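Local coordinates for hypothetical protein aq_1665 (Aquifex aeolicus, PDB 1XM7), which is of unknown function but belongs to the calcineurin-like phosphoesterase family and probably acts as a hydrolase, at residues Trp67-Met78 with Leu88-Tyr99. Residues are numbered along the deposited sequence; the frame is centred on the assembly and turned at random.
Sequences WKALPGRKILVM and LKEYFDEIYDFY
Parallel strands 73-77 and 94-96, joined through helix 85-88, form a beta-alpha-beta unit at the edge of a five-stranded mixed sheet, where L76 turns both its N-H and its C=O to E94 and Y96, the neighbours of its bridge partner I95. Its N meets E94 O at 2.8 Å, and its O takes the N-H of Y96. M78 N to Y96 O continues the pattern. Just before the outer strand begins, D93 gives its own N-H to K74 O and accepts the N-H of K74 on OD1, 2.8 Å away and nearly straight (174°), so a short acid side chain here extends the pairing. On the face that carries L76 and I95, the aromatic F92 suits a flat slot: L76 CB lies over the ring centre in a CH-pi contact (3.5 Å), while the W67 indole lies across the opposite face, NE1 over the ring and CZ2 3.4 Å from F92 CE1, the planes oblique at 57°. With an alanine at F92, L76 CB would probably lose its CH-pi partner and a gap open toward the indole. W67 swings CG away from its backbone N (chi1 161°), which brings NE1 in line with Y91 O, 2.9 Å away and close to the indole plane. Long, charged side chains can span to carboxylates at the exposed margin: K68 NZ sits 2.7 Å from E90 OE2, and on the other face R73 NH1 reaches E94 OE2 in a salt bridge whose hydrogen bond is weak and bent, while Y96 OH donates to E94 OE1. Strand 73-77 also pairs, in parallel, with strand 46-49; such strand-helix-strand units build the alpha/beta sandwich typical of calcineurin-like phosphoesterases.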
# COMPACT_ATOMS: atom_id res chain seq x y z
N TRP A 67 -4.38 14.63 4.19
CA TRP A 67 -3.85 13.75 3.16
C TRP A 67 -3.95 14.43 1.79
O TRP A 67 -3.00 14.45 1.01
CB TRP A 67 -4.64 12.44 3.15
CG TRP A 67 -4.51 11.65 1.88
CD1 TRP A 67 -5.21 11.84 0.72
CD2 TRP A 67 -3.60 10.58 1.64
NE1 TRP A 67 -4.79 10.94 -0.23
CE2 TRP A 67 -3.80 10.16 0.30
CE3 TRP A 67 -2.63 9.93 2.41
CZ2 TRP A 67 -3.07 9.12 -0.27
CZ3 TRP A 67 -1.90 8.89 1.84
CH2 TRP A 67 -2.13 8.50 0.51
N LYS A 68 -5.12 14.98 1.51
CA LYS A 68 -5.39 15.66 0.26
C LYS A 68 -4.40 16.80 0.04
O LYS A 68 -3.91 17.01 -1.07
CB LYS A 68 -6.83 16.20 0.28
CG LYS A 68 -7.42 16.52 -1.08
CD LYS A 68 -8.84 17.07 -0.95
CE LYS A 68 -9.45 17.37 -2.33
NZ LYS A 68 -10.87 17.84 -2.26
N ALA A 69 -4.08 17.51 1.11
CA ALA A 69 -3.16 18.64 1.04
C ALA A 69 -1.72 18.25 0.72
O ALA A 69 -0.98 19.03 0.13
CB ALA A 69 -3.20 19.42 2.34
N LEU A 70 -1.32 17.04 1.10
CA LEU A 70 0.05 16.58 0.86
C LEU A 70 0.50 16.79 -0.58
O LEU A 70 -0.28 16.69 -1.51
CB LEU A 70 0.20 15.10 1.23
CG LEU A 70 0.13 14.79 2.72
CD1 LEU A 70 0.28 13.30 2.93
CD2 LEU A 70 1.23 15.54 3.46
N PRO A 71 1.79 17.10 -0.78
CA PRO A 71 2.30 17.32 -2.13
C PRO A 71 2.51 16.01 -2.91
O PRO A 71 2.40 14.92 -2.36
CB PRO A 71 3.59 18.09 -1.89
CG PRO A 71 4.06 17.54 -0.58
CD PRO A 71 2.79 17.49 0.23
N GLY A 72 2.79 16.13 -4.21
CA GLY A 72 3.02 14.96 -5.03
C GLY A 72 1.77 14.38 -5.66
O GLY A 72 0.65 14.74 -5.28
N ARG A 73 1.96 13.49 -6.63
CA ARG A 73 0.85 12.82 -7.30
C ARG A 73 0.44 11.62 -6.43
O ARG A 73 1.27 11.00 -5.79
CB ARG A 73 1.29 12.36 -8.70
CG ARG A 73 0.43 11.28 -9.35
CD ARG A 73 0.72 11.16 -10.85
NE ARG A 73 0.28 12.37 -11.55
CZ ARG A 73 -0.90 12.53 -12.14
NH1 ARG A 73 -1.79 11.55 -12.15
NH2 ARG A 73 -1.20 13.69 -12.71
N LYS A 74 -0.85 11.31 -6.39
CA LYS A 74 -1.33 10.20 -5.58
C LYS A 74 -2.20 9.26 -6.39
O LYS A 74 -3.19 9.67 -6.99
CB LYS A 74 -2.11 10.73 -4.38
CG LYS A 74 -1.26 11.62 -3.49
CD LYS A 74 -2.06 12.33 -2.41
CE LYS A 74 -1.18 13.32 -1.65
NZ LYS A 74 -0.79 14.45 -2.52
N ILE A 75 -1.82 7.98 -6.44
CA ILE A 75 -2.62 7.02 -7.18
C ILE A 75 -2.93 5.86 -6.23
O ILE A 75 -2.14 5.56 -5.33
CB ILE A 75 -1.87 6.52 -8.46
CG1 ILE A 75 -1.19 5.19 -8.22
CG2 ILE A 75 -0.83 7.54 -8.91
CD1 ILE A 75 -2.09 4.02 -8.47
N LEU A 76 -4.09 5.24 -6.41
CA LEU A 76 -4.52 4.14 -5.54
C LEU A 76 -4.76 2.83 -6.29
O LEU A 76 -5.23 2.84 -7.44
CB LEU A 76 -5.81 4.51 -4.79
CG LEU A 76 -6.65 3.37 -4.18
CD1 LEU A 76 -5.94 2.80 -2.95
CD2 LEU A 76 -8.03 3.87 -3.78
N VAL A 77 -4.43 1.73 -5.63
CA VAL A 77 -4.68 0.39 -6.15
C VAL A 77 -5.59 -0.16 -5.06
O VAL A 77 -5.16 -0.41 -3.93
CB VAL A 77 -3.40 -0.47 -6.24
CG1 VAL A 77 -3.73 -1.81 -6.91
CG2 VAL A 77 -2.33 0.27 -7.05
N MET A 78 -6.86 -0.30 -5.41
CA MET A 78 -7.90 -0.75 -4.50
C MET A 78 -7.74 -2.06 -3.75
O MET A 78 -7.39 -3.09 -4.32
CB MET A 78 -9.23 -0.76 -5.24
CG MET A 78 -9.59 0.62 -5.77
SD MET A 78 -11.10 0.67 -6.67
CE MET A 78 -12.21 0.75 -5.37
N LEU A 88 -13.60 8.27 -3.25
CA LEU A 88 -12.15 8.21 -3.36
C LEU A 88 -11.55 9.12 -4.42
O LEU A 88 -10.45 9.65 -4.25
CB LEU A 88 -11.71 6.77 -3.63
CG LEU A 88 -11.86 5.79 -2.47
CD1 LEU A 88 -11.72 4.36 -2.98
CD2 LEU A 88 -10.83 6.10 -1.38
N LYS A 89 -12.27 9.30 -5.53
CA LYS A 89 -11.74 10.10 -6.62
C LYS A 89 -11.07 11.40 -6.24
O LYS A 89 -10.15 11.84 -6.93
CB LYS A 89 -12.82 10.35 -7.67
CG LYS A 89 -13.04 9.12 -8.53
CD LYS A 89 -13.79 9.40 -9.82
CE LYS A 89 -13.95 8.12 -10.65
NZ LYS A 89 -14.50 8.36 -12.02
N GLU A 90 -11.48 12.01 -5.13
CA GLU A 90 -10.85 13.26 -4.78
C GLU A 90 -9.75 13.20 -3.74
O GLU A 90 -9.39 14.21 -3.15
CB GLU A 90 -11.88 14.29 -4.37
CG GLU A 90 -12.46 14.14 -3.02
CD GLU A 90 -13.50 15.21 -2.82
OE1 GLU A 90 -14.70 14.92 -3.00
OE2 GLU A 90 -13.09 16.36 -2.51
N TYR A 91 -9.21 12.01 -3.55
CA TYR A 91 -8.11 11.82 -2.62
C TYR A 91 -6.95 11.24 -3.42
O TYR A 91 -5.82 11.14 -2.92
CB TYR A 91 -8.53 10.90 -1.49
CG TYR A 91 -9.53 11.54 -0.55
CD1 TYR A 91 -9.14 12.57 0.33
CD2 TYR A 91 -10.86 11.12 -0.52
CE1 TYR A 91 -10.06 13.15 1.22
CE2 TYR A 91 -11.78 11.69 0.37
CZ TYR A 91 -11.37 12.70 1.23
OH TYR A 91 -12.28 13.21 2.13
N PHE A 92 -7.24 10.88 -4.67
CA PHE A 92 -6.27 10.31 -5.59
C PHE A 92 -6.47 10.87 -6.99
O PHE A 92 -7.57 11.30 -7.36
CB PHE A 92 -6.43 8.79 -5.63
CG PHE A 92 -6.11 8.13 -4.33
CD1 PHE A 92 -4.80 7.84 -3.99
CD2 PHE A 92 -7.12 7.85 -3.41
CE1 PHE A 92 -4.48 7.27 -2.76
CE2 PHE A 92 -6.82 7.29 -2.17
CZ PHE A 92 -5.49 7.00 -1.85
N ASP A 93 -5.39 10.86 -7.77
CA ASP A 93 -5.40 11.35 -9.15
C ASP A 93 -5.70 10.22 -10.11
O ASP A 93 -6.29 10.43 -11.16
CB ASP A 93 -4.04 11.96 -9.48
CG ASP A 93 -3.66 13.06 -8.51
OD1 ASP A 93 -2.73 12.85 -7.70
OD2 ASP A 93 -4.29 14.13 -8.55
N GLU A 94 -5.28 9.02 -9.73
CA GLU A 94 -5.50 7.82 -10.53
C GLU A 94 -5.92 6.69 -9.60
O GLU A 94 -5.39 6.55 -8.49
CB GLU A 94 -4.21 7.40 -11.26
CG GLU A 94 -3.66 8.41 -12.29
CD GLU A 94 -2.21 8.11 -12.72
OE1 GLU A 94 -1.88 6.93 -12.98
OE2 GLU A 94 -1.39 9.07 -12.81
N ILE A 95 -6.89 5.89 -10.03
CA ILE A 95 -7.35 4.76 -9.24
C ILE A 95 -7.42 3.55 -10.16
O ILE A 95 -8.02 3.59 -11.23
CB ILE A 95 -8.74 5.01 -8.64
CG1 ILE A 95 -8.67 6.20 -7.68
CG2 ILE A 95 -9.21 3.78 -7.90
CD1 ILE A 95 -10.00 6.58 -7.09
N TYR A 96 -6.78 2.47 -9.73
CA TYR A 96 -6.75 1.22 -10.48
C TYR A 96 -7.45 0.20 -9.60
O TYR A 96 -7.03 -0.04 -8.47
CB TYR A 96 -5.30 0.84 -10.75
CG TYR A 96 -4.62 1.85 -11.63
CD1 TYR A 96 -4.83 1.84 -13.01
CD2 TYR A 96 -3.86 2.87 -11.09
CE1 TYR A 96 -4.30 2.82 -13.83
CE2 TYR A 96 -3.32 3.87 -11.90
CZ TYR A 96 -3.55 3.84 -13.27
OH TYR A 96 -3.05 4.82 -14.09
N ASP A 97 -8.53 -0.39 -10.11
CA ASP A 97 -9.29 -1.32 -9.29
C ASP A 97 -8.64 -2.63 -8.87
O ASP A 97 -9.15 -3.30 -7.97
CB ASP A 97 -10.66 -1.59 -9.92
CG ASP A 97 -10.57 -2.02 -11.36
OD1 ASP A 97 -10.15 -1.20 -12.20
OD2 ASP A 97 -10.92 -3.19 -11.65
N PHE A 98 -7.53 -3.03 -9.49
CA PHE A 98 -6.91 -4.27 -9.04
C PHE A 98 -5.39 -4.31 -9.08
O PHE A 98 -4.78 -4.84 -8.16
CB PHE A 98 -7.46 -5.48 -9.80
CG PHE A 98 -6.99 -6.80 -9.24
CD1 PHE A 98 -5.95 -7.51 -9.84
CD2 PHE A 98 -7.58 -7.33 -8.09
CE1 PHE A 98 -5.50 -8.71 -9.32
CE2 PHE A 98 -7.13 -8.54 -7.56
CZ PHE A 98 -6.09 -9.23 -8.17
N TYR A 99 -4.78 -3.78 -10.13
CA TYR A 99 -3.32 -3.77 -10.19
C TYR A 99 -2.84 -2.66 -11.09
O TYR A 99 -3.62 -2.00 -11.76
CB TYR A 99 -2.79 -5.09 -10.77
CG TYR A 99 -2.99 -5.18 -12.26
CD1 TYR A 99 -4.25 -5.44 -12.80
CD2 TYR A 99 -1.94 -4.95 -13.14
CE1 TYR A 99 -4.45 -5.48 -14.17
CE2 TYR A 99 -2.12 -4.98 -14.52
CZ TYR A 99 -3.38 -5.24 -15.03
OH TYR A 99 -3.58 -5.27 -16.38
O HOH W 1 -5.42 -4.62 -5.53